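Local coordinates for protein N-acylethanolamine-hydrolyzing acid amidase subunit beta (Caenorhabditis elegans, PDB 6DY3) that probably degrades bioactive fatty acid amides such as N-palmitoylethanolamine to ethanolamine and free fatty acids, as the beta subunit of an autocatalytically cleaved alpha/beta amidase, at residues 58-61 / 62-66; 104-107 / 108-112. One frame throughout, in Å; residues are numbered along the deposited sequence.

Overall arrangement
Interaction 1 precedes interaction 2 in the sequence, and their centres are about 10 Å apart. The first is the turn end of the hairpin formed by strands 57-60 and 64-70 in the seven-stranded antiparallel sheet; the second is the capped start of helix 106-113. The two touch directly: Tyr64 CE1 packs against Ala109 CB at 3.5 Å, and the Tyr64 ring also lies beside the backbone of Thr105 and Tyr106. Helix 106-113 therefore packs on the sheet face that carries Tyr64 and Val66, beside helix 92-102, as part of the helix-on-sheet layering of this Ntn-hydrolase subunit.

Interaction 1 (58-61 / 62-66); sequences GQRP and GEYSV
Arg60 and Tyr64 meet on one face of a tight antiparallel beta hairpin, whose turn at Pro61-Gly62 is followed by a classic beta bulge: Glu63 and Tyr64 both stand opposite Arg60. The bulge is evident at Arg60 O, which accepts from Glu63 N at 2.9 Å and from Tyr64 N at 3.2 Å. The Tyr64 donor lies in the carbonyl plane on a lone pair, whereas that of Glu63 is tilted 16° from it. In return Arg60 N donates to Tyr64 O at 2.7 Å. Further from the turn, Gly58 and Val66 form a hydrogen-bonded pair, with nearly straight bonds in both directions.

The side-chain evidence centres on the tyrosine. Its CG sits between the backbone N and the carbonyl carbon (chi1 63°), which turns the ring across the strands, and Arg60 CB rests over one face, 3.8 Å from the ring centroid, a CH-pi contact offset toward the rim. The Arg60 chain bends at chi2 (88°), taking the guanidinium away from the ring, toward the C-terminal end of helix 92-102, where NH1 bonds weakly to Leu100 O and Glu101 O. Tyr64 OH is satisfied by Gln103 O. Glu63 runs side by side with Arg60, but their contact is aliphatic, Glu63 CB to Arg60 CG at 3.8 Å, and the charged ends do not meet. On the other face Gln59 and Ser65 form a non-hydrogen-bonded pair; Ser65 OG bonds to His15 ND1, and Gln59 CG approaches Ser65 CB to 4.1 Å.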
loop_
_atom_site.group_PDB
_atom_site.type_symbol
_atom_site.label_atom_id
_atom_site.label_comp_id
_atom_site.label_asym_id
_atom_site.label_seq_id
_atom_site.Cartn_x
_atom_site.Cartn_y
_atom_site.Cartn_z
ATOM N N GLY B 58 -3.711 -4.263 1.671
ATOM C CA GLY B 58 -4.963 -4.967 1.487
ATOM C C GLY B 58 -4.888 -6.417 1.907
ATOM O O GLY B 58 -3.826 -6.939 2.253
ATOM N N GLN B 59 -6.049 -7.070 1.852
ATOM C CA GLN B 59 -6.201 -8.417 2.380
ATOM C C GLN B 59 -7.274 -9.168 1.604
ATOM O O GLN B 59 -8.352 -8.632 1.332
ATOM C CB GLN B 59 -6.573 -8.384 3.866
ATOM C CG GLN B 59 -6.715 -9.752 4.502
ATOM C CD GLN B 59 -7.262 -9.677 5.911
ATOM O OE1 GLN B 59 -6.573 -10.019 6.870
ATOM N NE2 GLN B 59 -8.514 -9.242 6.043
ATOM N N ARG B 60 -6.969 -10.419 1.262
ATOM C CA ARG B 60 -7.974 -11.351 0.777
ATOM C C ARG B 60 -8.407 -12.195 1.974
ATOM O O ARG B 60 -7.705 -13.152 2.334
ATOM C CB ARG B 60 -7.400 -12.232 -0.332
ATOM C CG ARG B 60 -8.355 -13.264 -0.896
ATOM C CD ARG B 60 -9.179 -12.703 -2.034
ATOM N NE ARG B 60 -9.738 -13.760 -2.874
ATOM C CZ ARG B 60 -10.484 -13.543 -3.952
ATOM N NH1 ARG B 60 -10.767 -12.304 -4.333
ATOM N NH2 ARG B 60 -10.949 -14.569 -4.653
ATOM N N PRO B 61 -9.537 -11.899 2.616
ATOM C CA PRO B 61 -9.814 -12.501 3.927
ATOM C C PRO B 61 -9.727 -14.020 3.896
ATOM O O PRO B 61 -10.240 -14.676 2.989
ATOM C CB PRO B 61 -11.229 -12.009 4.254
ATOM C CG PRO B 61 -11.801 -11.569 2.946
ATOM C CD PRO B 61 -10.655 -11.067 2.145
ATOM N N GLY B 62 -9.037 -14.574 4.890
ATOM C CA GLY B 62 -8.854 -16.002 4.996
ATOM C C GLY B 62 -7.738 -16.576 4.150
ATOM O O GLY B 62 -7.387 -17.747 4.335
ATOM N N GLU B 63 -7.159 -15.802 3.235
ATOM C CA GLU B 63 -6.207 -16.345 2.270
ATOM C C GLU B 63 -4.847 -15.668 2.354
ATOM O O GLU B 63 -3.844 -16.351 2.587
ATOM C CB GLU B 63 -6.793 -16.240 0.857
ATOM C CG GLU B 63 -8.115 -16.993 0.695
ATOM C CD GLU B 63 -7.955 -18.514 0.780
ATOM O OE1 GLU B 63 -6.806 -19.005 0.797
ATOM O OE2 GLU B 63 -8.985 -19.220 0.835
ATOM N N TYR B 64 -4.767 -14.356 2.150
ATOM C CA TYR B 64 -3.479 -13.680 2.200
ATOM C C TYR B 64 -3.691 -12.183 2.369
ATOM O O TYR B 64 -4.780 -11.654 2.128
ATOM C CB TYR B 64 -2.657 -13.942 0.935
ATOM C CG TYR B 64 -3.295 -13.400 -0.323
ATOM C CD1 TYR B 64 -2.937 -12.154 -0.822
ATOM C CD2 TYR B 64 -4.252 -14.128 -1.012
ATOM C CE1 TYR B 64 -3.508 -11.653 -1.971
ATOM C CE2 TYR B 64 -4.830 -13.632 -2.164
ATOM C CZ TYR B 64 -4.455 -12.394 -2.637
ATOM O OH TYR B 64 -5.029 -11.899 -3.783
ATOM N N SER B 65 -2.616 -11.506 2.765
ATOM C CA SER B 65 -2.584 -10.057 2.844
ATOM C C SER B 65 -1.336 -9.553 2.130
ATOM O O SER B 65 -0.350 -10.277 1.969
ATOM C CB SER B 65 -2.616 -9.566 4.306
ATOM O OG SER B 65 -1.535 -10.092 5.047
ATOM N N VAL B 66 -1.393 -8.299 1.685
ATOM C CA VAL B 66 -0.324 -7.718 0.883
ATOM C C VAL B 66 -0.142 -6.257 1.268
ATOM O O VAL B 66 -1.097 -5.566 1.632
ATOM C CB VAL B 66 -0.603 -7.856 -0.628
ATOM C CG1 VAL B 66 -1.902 -7.180 -0.989
ATOM C CG2 VAL B 66 0.543 -7.273 -1.429
#

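Interaction 2 (104-107 / 108-112); sequences ATYT and EAVDA
Thr105 and Glu108 exchange bonds across the first turn of helix 106-113. Glu108 N donates to Thr105 OG1 at 3.3 Å, a weak N-cap bond, and the glutamate side chain reaches back to the start of the turn. Glu108 CG sits beside its own backbone N (chi1 -75°) and the chain runs extended from there. Glu108 OE1 therefore gathers three weak donors, the backbone N of Thr105 and of Ala104, each at 3.0 Å, and Thr105 OG1. Thr105 OG1 thus both accepts and donates. Regular helical pairing follows, Ala109 N to Thr105 O, Val110 N to Tyr106 O and Asp111 N to Thr107 O.

One turn apart, Val110 CG2 lies over a face of the Tyr106 ring, 3.6 Å from its centroid and 16° off the normal. Both side chains pack on Val126 and Val135 of strands 122-127 and 134-139. A serine at Tyr106 would probably open a gap between helix and sheet and strip Val110 CG2 of its CH-pi partner. The reciprocal bonding, side chain of Thr105 to backbone of Glu108 and the reverse, defines a capping box at a helix N-terminus.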
loop_
_atom_site.group_PDB
_atom_site.type_symbol
_atom_site.label_atom_id
_atom_site.label_comp_id
_atom_site.label_asym_id
_atom_site.label_seq_id
_atom_site.Cartn_x
_atom_site.Cartn_y
_atom_site.Cartn_z
ATOM N N ALA B 104 -6.934 -16.062 -5.700
ATOM C CA ALA B 104 -7.646 -16.519 -4.513
ATOM C C ALA B 104 -6.736 -17.024 -3.400
ATOM O O ALA B 104 -7.127 -16.965 -2.228
ATOM C CB ALA B 104 -8.627 -17.628 -4.894
ATOM N N THR B 105 -5.544 -17.522 -3.720
ATOM C CA THR B 105 -4.675 -18.130 -2.723
ATOM C C THR B 105 -3.345 -17.388 -2.637
ATOM O O THR B 105 -2.931 -16.688 -3.565
ATOM C CB THR B 105 -4.421 -19.613 -3.033
ATOM O OG1 THR B 105 -3.774 -19.740 -4.306
ATOM C CG2 THR B 105 -5.729 -20.381 -3.054
ATOM N N TYR B 106 -2.678 -17.562 -1.493
ATOM C CA TYR B 106 -1.361 -16.970 -1.288
ATOM C C TYR B 106 -0.425 -17.325 -2.434
ATOM O O TYR B 106 0.252 -16.455 -2.993
ATOM C CB TYR B 106 -0.784 -17.446 0.048
ATOM C CG TYR B 106 0.691 -17.163 0.245
ATOM C CD1 TYR B 106 1.116 -16.019 0.916
ATOM C CD2 TYR B 106 1.658 -18.040 -0.223
ATOM C CE1 TYR B 106 2.461 -15.758 1.104
ATOM C CE2 TYR B 106 3.009 -17.785 -0.041
ATOM C CZ TYR B 106 3.406 -16.645 0.623
ATOM O OH TYR B 106 4.751 -16.389 0.810
ATOM N N THR B 107 -0.375 -18.605 -2.800
ATOM C CA THR B 107 0.535 -19.034 -3.856
ATOM C C THR B 107 0.199 -18.363 -5.182
ATOM O O THR B 107 1.098 -18.016 -5.956
ATOM C CB THR B 107 0.490 -20.554 -3.997
ATOM O OG1 THR B 107 0.708 -21.155 -2.716
ATOM C CG2 THR B 107 1.563 -21.033 -4.969
ATOM N N GLU B 108 -1.093 -18.192 -5.473
ATOM C CA GLU B 108 -1.483 -17.526 -6.711
ATOM C C GLU B 108 -1.075 -16.060 -6.696
ATOM O O GLU B 108 -0.601 -15.529 -7.709
ATOM C CB GLU B 108 -2.988 -17.661 -6.929
ATOM C CG GLU B 108 -3.425 -19.035 -7.398
ATOM C CD GLU B 108 -4.935 -19.197 -7.432
ATOM O OE1 GLU B 108 -5.619 -18.685 -6.522
ATOM O OE2 GLU B 108 -5.438 -19.828 -8.382
ATOM N N ALA B 109 -1.240 -15.391 -5.555
ATOM C CA ALA B 109 -0.885 -13.980 -5.468
ATOM C C ALA B 109 0.621 -13.780 -5.589
ATOM O O ALA B 109 1.074 -12.843 -6.257
ATOM C CB ALA B 109 -1.401 -13.393 -4.155
ATOM N N VAL B 110 1.414 -14.648 -4.954
ATOM C CA VAL B 110 2.866 -14.501 -5.008
ATOM C C VAL B 110 3.371 -14.642 -6.440
ATOM O O VAL B 110 4.262 -13.903 -6.875
ATOM C CB VAL B 110 3.540 -15.520 -4.069
ATOM C CG1 VAL B 110 5.059 -15.491 -4.231
ATOM C CG2 VAL B 110 3.165 -15.238 -2.622
ATOM N N ASP B 111 2.816 -15.586 -7.196
ATOM C CA ASP B 111 3.260 -15.755 -8.574
ATOM C C ASP B 111 2.868 -14.560 -9.434
ATOM O O ASP B 111 3.654 -14.111 -10.276
ATOM C CB ASP B 111 2.690 -17.051 -9.151
ATOM C CG ASP B 111 3.341 -18.286 -8.553
ATOM O OD1 ASP B 111 4.527 -18.199 -8.169
ATOM O OD2 ASP B 111 2.672 -19.339 -8.465
ATOM N N ALA B 112 1.670 -14.011 -9.215
ATOM C CA ALA B 112 1.235 -12.846 -9.977
ATOM C C ALA B 112 2.170 -11.667 -9.751
ATOM O O ALA B 112 2.513 -10.946 -10.696
ATOM C CB ALA B 112 -0.198 -12.479 -9.599
#